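N-acetylglucosamine-6-phosphate deacetylase (Mycobacterium smegmatis, PDB 6FV4) probably removes the acetyl group from N-acetylglucosamine-6-phosphate in amino-sugar metabolism, using divalent metal bound in an amidohydrolase-type active site. Local coordinates at residues Thr224-Ala229 with Val250-Ile255; Arg277-Thr282 with Val352-Ala357. The protein carries 1 engineered substitution. All coordinates share one frame; numbering follows the deposited sequence.

Contact 1. Residues Thr224-Ala229 with Val250-Ile255. With CD (cadmium ion), chain J.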
ATOM      1  N   THR B 224       1.605  -3.655 -15.771  1.00 29.21           N
ATOM      2  CA  THR B 224       2.252  -2.673 -16.643  1.00 29.94           C
ATOM      3  C   THR B 224       2.125  -1.273 -16.054  1.00 26.40           C
ATOM      4  O   THR B 224       1.010  -0.813 -15.806  1.00 28.95           O
ATOM      5  CB  THR B 224       1.625  -2.682 -18.044  1.00 24.76           C
ATOM      6  OG1 THR B 224       1.630  -4.009 -18.566  1.00 28.05           O
ATOM      7  CG2 THR B 224       2.396  -1.785 -18.981  1.00 28.23           C
ATOM      8  N   HIS B 225       3.267  -0.574 -15.946  1.00 21.49           N
ATOM      9  CA  HIS B 225       3.495   0.669 -15.206  1.00 27.91           C
ATOM     10  C   HIS B 225       2.342   1.066 -14.282  1.00 30.88           C
ATOM     11  O   HIS B 225       1.507   1.919 -14.623  1.00 26.22           O
ATOM     12  CB  HIS B 225       3.858   1.834 -16.145  1.00 27.29           C
ATOM     13  CG  HIS B 225       2.923   2.021 -17.305  1.00 25.42           C
ATOM     14  ND1 HIS B 225       1.556   1.897 -17.196  1.00 25.60           N
ATOM     15  CD2 HIS B 225       3.166   2.362 -18.592  1.00 29.12           C
ATOM     16  CE1 HIS B 225       0.993   2.152 -18.361  1.00 27.90           C
ATOM     17  NE2 HIS B 225       1.948   2.457 -19.219  1.00 26.37           N
ATOM     18  N   LEU B 226       2.311   0.417 -13.118  1.00 24.09           N
ATOM     19  CA  LEU B 226       1.306   0.631 -12.084  1.00 29.61           C
ATOM     20  C   LEU B 226       1.004   2.108 -11.889  1.00 25.87           C
ATOM     21  O   LEU B 226       1.917   2.929 -11.809  1.00 26.79           O
ATOM     22  CB  LEU B 226       1.793   0.031 -10.762  1.00 23.54           C
ATOM     23  CG  LEU B 226       0.671  -0.285  -9.778  1.00 28.23           C
ATOM     24  CD1 LEU B 226      -0.033  -1.558 -10.149  1.00 23.67           C
ATOM     25  CD2 LEU B 226       1.215  -0.393  -8.349  1.00 28.37           C
ATOM     26  N   PHE B 227      -0.297   2.418 -11.829  1.00 24.63           N
ATOM     27  CA  PHE B 227      -0.904   3.734 -11.636  1.00 31.53           C
ATOM     28  C   PHE B 227      -0.981   4.546 -12.927  1.00 32.85           C
ATOM     29  O   PHE B 227      -1.870   5.397 -13.063  1.00 32.50           O
ATOM     30  CB  PHE B 227      -0.179   4.541 -10.546  1.00 29.05           C
ATOM     31  CG  PHE B 227      -0.504   4.086  -9.143  1.00 30.44           C
ATOM     32  CD1 PHE B 227      -1.675   4.508  -8.513  1.00 32.44           C
ATOM     33  CD2 PHE B 227       0.346   3.217  -8.471  1.00 27.32           C
ATOM     34  CE1 PHE B 227      -1.981   4.090  -7.212  1.00 34.31           C
ATOM     35  CE2 PHE B 227       0.047   2.787  -7.180  1.00 27.93           C
ATOM     36  CZ  PHE B 227      -1.123   3.225  -6.544  1.00 27.92           C
ATOM     37  N   ASN B 228      -0.077   4.317 -13.875  1.00 29.56           N
ATOM     38  CA  ASN B 228      -0.157   5.024 -15.157  1.00 31.94           C
ATOM     39  C   ASN B 228      -1.091   4.289 -16.100  1.00 29.09           C
ATOM     40  O   ASN B 228      -1.047   3.060 -16.195  1.00 30.43           O
ATOM     41  CB  ASN B 228       1.219   5.170 -15.808  1.00 26.99           C
ATOM     42  CG  ASN B 228       2.170   5.971 -14.965  1.00 35.90           C
ATOM     43  OD1 ASN B 228       3.247   5.493 -14.594  1.00 31.69           O
ATOM     44  ND2 ASN B 228       1.773   7.193 -14.631  1.00 35.84           N
ATOM     45  N   ALA B 229      -1.952   5.051 -16.787  1.00 29.55           N
ATOM     46  CA  ALA B 229      -2.904   4.501 -17.762  1.00 31.28           C
ATOM     47  C   ALA B 229      -3.801   3.444 -17.123  1.00 30.83           C
ATOM     48  O   ALA B 229      -4.088   2.401 -17.705  1.00 28.59           O
ATOM     49  CB  ALA B 229      -2.185   3.932 -18.987  1.00 31.98           C
ATOM     50  N   VAL B 250       2.262 -11.575  -8.655  1.00 25.81           N
ATOM     51  CA  VAL B 250       2.377 -10.448  -9.575  1.00 26.63           C
ATOM     52  C   VAL B 250       3.603  -9.626  -9.222  1.00 27.50           C
ATOM     53  O   VAL B 250       3.818  -9.282  -8.050  1.00 26.15           O
ATOM     54  CB  VAL B 250       1.113  -9.574  -9.542  1.00 31.36           C
ATOM     55  CG1 VAL B 250       1.314  -8.317 -10.401  1.00 26.07           C
ATOM     56  CG2 VAL B 250      -0.099 -10.376 -10.010  1.00 23.21           C
ATOM     57  N   THR B 251       4.402  -9.296 -10.233  1.00 24.67           N
ATOM     58  CA  THR B 251       5.462  -8.307 -10.104  1.00 25.21           C
ATOM     59  C   THR B 251       5.021  -7.016 -10.789  1.00 26.30           C
ATOM     60  O   THR B 251       4.751  -7.013 -11.997  1.00 29.07           O
ATOM     61  CB  THR B 251       6.768  -8.808 -10.710  1.00 28.03           C
ATOM     62  OG1 THR B 251       7.148 -10.036 -10.076  1.00 31.95           O
ATOM     63  CG2 THR B 251       7.867  -7.772 -10.484  1.00 28.64           C
ATOM     64  N   VAL B 252       4.969  -5.909 -10.024  1.00 26.02           N
ATOM     65  CA  VAL B 252       4.468  -4.648 -10.560  1.00 22.67           C
ATOM     66  C   VAL B 252       5.615  -3.823 -11.137  1.00 24.05           C
ATOM     67  O   VAL B 252       6.710  -3.746 -10.569  1.00 27.07           O
ATOM     68  CB  VAL B 252       3.674  -3.868  -9.493  1.00 23.00           C
ATOM     69  CG1 VAL B 252       2.383  -4.639  -9.164  1.00 25.97           C
ATOM     70  CG2 VAL B 252       4.526  -3.597  -8.231  1.00 18.08           C
ATOM     71  N   GLU B 253       5.370  -3.243 -12.307  1.00 23.31           N
ATOM     72  CA  GLU B 253       6.275  -2.274 -12.905  1.00 23.38           C
ATOM     73  C   GLU B 253       5.978  -0.906 -12.328  1.00 21.98           C
ATOM     74  O   GLU B 253       4.824  -0.563 -12.067  1.00 23.99           O
ATOM     75  CB  GLU B 253       6.092  -2.188 -14.433  1.00 26.38           C
ATOM     76  CG  GLU B 253       6.453  -3.424 -15.243  1.00 25.57           C
ATOM     77  CD  GLU B 253       6.177  -3.222 -16.736  1.00 29.68           C
ATOM     78  OE1 GLU B 253       5.643  -2.135 -17.119  1.00 24.84           O
ATOM     79  OE2 GLU B 253       6.487  -4.144 -17.534  1.00 33.17           O
ATOM     80  N   MET B 254       7.021  -0.109 -12.147  1.00 21.67           N
ATOM     81  CA  MET B 254       6.791   1.282 -11.810  1.00 21.38           C
ATOM     82  C   MET B 254       7.817   2.129 -12.540  1.00 22.46           C
ATOM     83  O   MET B 254       9.005   1.792 -12.571  1.00 24.17           O
ATOM     84  CB  MET B 254       6.857   1.507 -10.269  1.00 21.22           C
ATOM     85  CG  MET B 254       6.495   2.903  -9.857  1.00 28.23           C
ATOM     86  SD  MET B 254       6.064   3.060  -8.098  1.00 34.75           S
ATOM     87  CE  MET B 254       4.723   1.880  -7.930  1.00 23.11           C
ATOM     88  N   ILE B 255       7.356   3.227 -13.138  1.00 23.90           N
ATOM     89  CA  ILE B 255       8.254   4.217 -13.727  1.00 23.46           C
ATOM     90  C   ILE B 255       8.610   5.205 -12.617  1.00 30.10           C
ATOM     91  O   ILE B 255       7.804   6.067 -12.256  1.00 26.15           O
ATOM     92  CB  ILE B 255       7.625   4.943 -14.917  1.00 26.78           C
ATOM     93  CG1 ILE B 255       7.166   3.954 -15.988  1.00 26.41           C
ATOM     94  CG2 ILE B 255       8.629   5.927 -15.498  1.00 26.04           C
ATOM     95  CD1 ILE B 255       6.171   4.557 -16.981  1.00 27.11           C
TER
HETATM   96 CD    CD J 403       1.905   2.757 -21.658  1.00 27.76          CD
HETATM   97  O   HOH W   1       4.115  -4.802 -18.878  1.00 24.91           O
HETATM   98  O   HOH W   2       4.492   3.441 -13.104  1.00 24.48           O
HETATM   99  O   HOH W   3       1.398   5.226 -21.053  1.00 31.32           O
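The backbone N-H of His225 is caught by the carboxylate of Glu253, N to OE1 3.1 Å, in a nearly straight bond (166°) that reaches the anti side of the oxygen from 33° out of the carboxylate plane. One residue on, the N-H of Leu226 meets the carbonyl oxygen of Glu253, N to O 2.9 Å. Glu253 thus holds two successive peptide N-H groups, one with its side chain and one with its backbone, where the metal-binding loop leaves strand 222-223.

The His225 imidazole binds the cadmium ion through NE2 at 2.5 Å, beside Glu138, His150 and His204. With CG between the backbone N and the carbonyl carbon (chi1 50°), the ring lies between side chains of its own loop: Asn228 CB over one face near the rim, Thr224 CG2 over the centre of the other. Ile255 lies alongside, its CD1 3.7 Å from His225 CB. The branched end of Leu226 turns toward strand 251-255 and meets Val252, CD1 to CG1 4.0 Å, and the methyl of Met254; these apolar groups suit a buried position.

Two waters complete the joint. One links Thr224 OG1 to Glu253 OE2; the other donates to Leu226 O and Asn228 OD1 and accepts from Ile255 N. Thr224 OG1 also bonds Thr178, and Asn228 ND2 bonds His260 O. A type II turn from His225 to Asn228 reverses the loop. Because Glu253 OE1 is also hydrogen-bonded to ND1 of His72, a residue that binds the zinc ion, this buried carboxylate is a second-shell group that probably helps to orient His72 and to fix the backbone carrying His225 to the cadmium.

Contact 2. Residues Arg277-Thr282 with Val352-Ala357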
ATOM      1  N   ARG B 277       8.857  -7.856  -5.470  1.00 25.07           N
ATOM      2  CA  ARG B 277       7.664  -7.809  -6.297  1.00 25.77           C
ATOM      3  C   ARG B 277       7.501  -6.501  -7.057  1.00 25.13           C
ATOM      4  O   ARG B 277       6.435  -6.273  -7.633  1.00 25.95           O
ATOM      5  CB  ARG B 277       6.421  -8.102  -5.457  1.00 27.56           C
ATOM      6  CG  ARG B 277       6.359  -9.520  -4.894  1.00 30.36           C
ATOM      7  CD  ARG B 277       4.965  -9.818  -4.356  1.00 30.18           C
ATOM      8  NE  ARG B 277       3.972  -9.247  -5.250  1.00 28.30           N
ATOM      9  CZ  ARG B 277       2.817  -8.692  -4.891  1.00 29.16           C
ATOM     10  NH1 ARG B 277       2.449  -8.618  -3.612  1.00 28.61           N
ATOM     11  NH2 ARG B 277       2.032  -8.178  -5.836  1.00 27.97           N
ATOM     12  N   LEU B 278       8.532  -5.662  -7.118  1.00 26.30           N
ATOM     13  CA  LEU B 278       8.498  -4.446  -7.923  1.00 27.89           C
ATOM     14  C   LEU B 278       9.661  -4.434  -8.901  1.00 27.33           C
ATOM     15  O   LEU B 278      10.799  -4.742  -8.529  1.00 26.56           O
ATOM     16  CB  LEU B 278       8.528  -3.170  -7.051  1.00 22.85           C
ATOM     17  CG  LEU B 278       8.255  -1.885  -7.859  1.00 25.83           C
ATOM     18  CD1 LEU B 278       7.521  -0.865  -6.982  1.00 28.41           C
ATOM     19  CD2 LEU B 278       9.529  -1.255  -8.387  1.00 23.12           C
ATOM     20  N   SER B 279       9.365  -4.073 -10.152  1.00 21.29           N
ATOM     21  CA  SER B 279      10.354  -3.883 -11.203  1.00 23.48           C
ATOM     22  C   SER B 279      10.443  -2.408 -11.563  1.00 21.38           C
ATOM     23  O   SER B 279       9.419  -1.775 -11.843  1.00 26.30           O
ATOM     24  CB  SER B 279       9.968  -4.662 -12.471  1.00 22.58           C
ATOM     25  OG  SER B 279       9.961  -6.048 -12.235  1.00 31.29           O
ATOM     26  N   LEU B 280      11.660  -1.881 -11.619  1.00 24.11           N
ATOM     27  CA  LEU B 280      11.889  -0.547 -12.152  1.00 23.62           C
ATOM     28  C   LEU B 280      11.997  -0.666 -13.667  1.00 25.36           C
ATOM     29  O   LEU B 280      12.667  -1.567 -14.160  1.00 24.88           O
ATOM     30  CB  LEU B 280      13.156   0.061 -11.566  1.00 24.43           C
ATOM     31  CG  LEU B 280      13.086   0.270 -10.042  1.00 24.21           C
ATOM     32  CD1 LEU B 280      14.462   0.529  -9.479  1.00 26.27           C
ATOM     33  CD2 LEU B 280      12.181   1.410  -9.751  1.00 24.27           C
ATOM     34  N   ILE B 281      11.286   0.204 -14.390  1.00 24.48           N
ATOM     35  CA  ILE B 281      11.314   0.270 -15.845  1.00 26.90           C
ATOM     36  C   ILE B 281      11.476   1.737 -16.220  1.00 27.44           C
ATOM     37  O   ILE B 281      11.283   2.643 -15.403  1.00 25.43           O
ATOM     38  CB  ILE B 281      10.040  -0.309 -16.512  1.00 25.79           C
ATOM     39  CG1 ILE B 281       8.820   0.513 -16.092  1.00 27.45           C
ATOM     40  CG2 ILE B 281       9.849  -1.803 -16.181  1.00 23.71           C
ATOM     41  CD1 ILE B 281       7.651   0.457 -17.044  1.00 21.63           C
ATOM     42  N   THR B 282      11.847   1.967 -17.469  1.00 24.01           N
ATOM     43  CA  THR B 282      11.931   3.333 -17.969  1.00 25.85           C
ATOM     44  C   THR B 282      10.712   3.753 -18.767  1.00 29.42           C
ATOM     45  O   THR B 282      10.338   4.932 -18.730  1.00 25.59           O
ATOM     46  CB  THR B 282      13.176   3.516 -18.853  1.00 27.30           C
ATOM     47  OG1 THR B 282      13.092   2.671 -20.032  1.00 25.99           O
ATOM     48  CG2 THR B 282      14.449   3.206 -18.057  1.00 26.32           C
ATOM     49  N   VAL B 352      17.098  -8.031 -10.553  1.00 28.27           N
ATOM     50  CA  VAL B 352      16.652  -9.407 -10.309  1.00 28.96           C
ATOM     51  C   VAL B 352      15.160  -9.576 -10.558  1.00 25.92           C
ATOM     52  O   VAL B 352      14.742 -10.473 -11.303  1.00 31.66           O
ATOM     53  CB  VAL B 352      17.031  -9.864  -8.888  1.00 32.41           C
ATOM     54  CG1 VAL B 352      16.630 -11.329  -8.706  1.00 34.93           C
ATOM     55  CG2 VAL B 352      18.518  -9.669  -8.650  1.00 33.56           C
ATOM     56  N   ASN B 353      14.336  -8.744  -9.939  1.00 25.24           N
ATOM     57  CA  ASN B 353      12.888  -8.888 -10.075  1.00 25.30           C
ATOM     58  C   ASN B 353      12.434  -8.843 -11.521  1.00 25.73           C
ATOM     59  O   ASN B 353      11.585  -9.666 -11.897  1.00 25.06           O
ATOM     60  CB  ASN B 353      12.162  -7.803  -9.266  1.00 23.94           C
ATOM     61  CG  ASN B 353      12.522  -7.842  -7.782  1.00 28.70           C
ATOM     62  OD1 ASN B 353      13.114  -8.805  -7.321  1.00 26.70           O
ATOM     63  ND2 ASN B 353      12.157  -6.794  -7.040  1.00 21.25           N
ATOM     64  N   PRO B 354      12.885  -7.896 -12.353  1.00 25.49           N
ATOM     65  CA  PRO B 354      12.376  -7.881 -13.733  1.00 25.36           C
ATOM     66  C   PRO B 354      12.846  -9.068 -14.552  1.00 24.83           C
ATOM     67  O   PRO B 354      12.092  -9.557 -15.400  1.00 26.60           O
ATOM     68  CB  PRO B 354      12.902  -6.554 -14.290  1.00 25.72           C
ATOM     69  CG  PRO B 354      13.996  -6.142 -13.395  1.00 27.97           C
ATOM     70  CD  PRO B 354      13.682  -6.691 -12.053  1.00 25.59           C
ATOM     71  N   ALA B 355      14.087  -9.518 -14.361  1.00 25.18           N
ATOM     72  CA  ALA B 355      14.556 -10.677 -15.111  1.00 28.42           C
ATOM     73  C   ALA B 355      13.753 -11.910 -14.736  1.00 30.23           C
ATOM     74  O   ALA B 355      13.404 -12.731 -15.600  1.00 28.08           O
ATOM     75  CB  ALA B 355      16.050 -10.901 -14.866  1.00 28.34           C
ATOM     76  N   ARG B 356      13.444 -12.049 -13.448  1.00 22.10           N
ATOM     77  CA  ARG B 356      12.667 -13.188 -12.974  1.00 27.31           C
ATOM     78  C   ARG B 356      11.228 -13.121 -13.476  1.00 31.94           C
ATOM     79  O   ARG B 356      10.661 -14.135 -13.901  1.00 25.61           O
ATOM     80  CB  ARG B 356      12.713 -13.231 -11.440  1.00 30.33           C
ATOM     81  CG  ARG B 356      12.151 -14.489 -10.822  1.00 31.71           C
ATOM     82  CD  ARG B 356      12.121 -14.372  -9.315  1.00 38.97           C
ATOM     83  NE  ARG B 356      11.417 -13.166  -8.908  1.00 40.83           N
ATOM     84  CZ  ARG B 356      11.895 -12.274  -8.040  1.00 40.22           C
ATOM     85  NH1 ARG B 356      13.085 -12.455  -7.474  1.00 44.64           N
ATOM     86  NH2 ARG B 356      11.173 -11.209  -7.729  1.00 34.75           N
ATOM     87  N   ALA B 357      10.615 -11.937 -13.435  1.00 28.65           N
ATOM     88  CA  ALA B 357       9.237 -11.815 -13.895  1.00 26.98           C
ATOM     89  C   ALA B 357       9.098 -12.210 -15.363  1.00 25.71           C
ATOM     90  O   ALA B 357       8.084 -12.791 -15.762  1.00 26.50           O
ATOM     91  CB  ALA B 357       8.734 -10.385 -13.683  1.00 26.06           C
TER
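The hydrogen bonding between Arg277-Thr282 and Val352-Ala357 rests on the Asn353 amide, whose ND2 donates a hydrogen bond to Leu278 O at 2.9 Å. The bond is almost straight (170°), with the acceptor lying in the amide plane. CG of Asn353 stands anti to the carbonyl carbon (chi1 -58°), which turns the amide from the helix toward the strand. ND2 also bonds Pro275 O, so one NH2 group serves two backbone carbonyls; asparagine suits this place by pairing a short reach with two N-H donors. Its OD1 takes a weak bond from Arg356 NH2, whose guanidinium has Asn353 CA over one face.

Van der Waals contact centres on Ser279 and Pro354. The Ser279 hydroxyl comes up against the proline ring, OG lying 3.4 Å from Pro354 CA, while CB of Ser279 faces CB of Pro354 at 3.9 Å. Both side chains are compact, and the proline has no N-H to offer the serine. The helix is kinked at Pro354, where the bond to the preceding turn is missing.

The axes of strand 278-281 and of helix residues 352-357 come within 7.1 Å, at 101°. The C-terminal end of helix 339-357 crossing the start of a barrel strand in this way fits the (beta/alpha)8 barrel of amidohydrolases, here with the Ser279 side chain about 13 Å from the zinc ion.

From the N terminus, the chain leaves strand 222-223, forms the metal loop 224-229, passes through helix 240-246 and returns on strand 251-255, where contact 1 closes this short loop. Helix 263-273 then leads to strand 278-281, the start of contact 2, whose much longer loop runs through the three-stranded antiparallel sheet and helix 324-334 before closing at the end of helix 339-357. The two loops follow in series, neither enclosing the other. Strands 251-255 and 278-281 are parallel neighbours, joined by a probable hydrogen bond from Ser279 N to Val252 O (2.7 Å), and together the contacts connect the metal centre, two barrel strands and the covering helix.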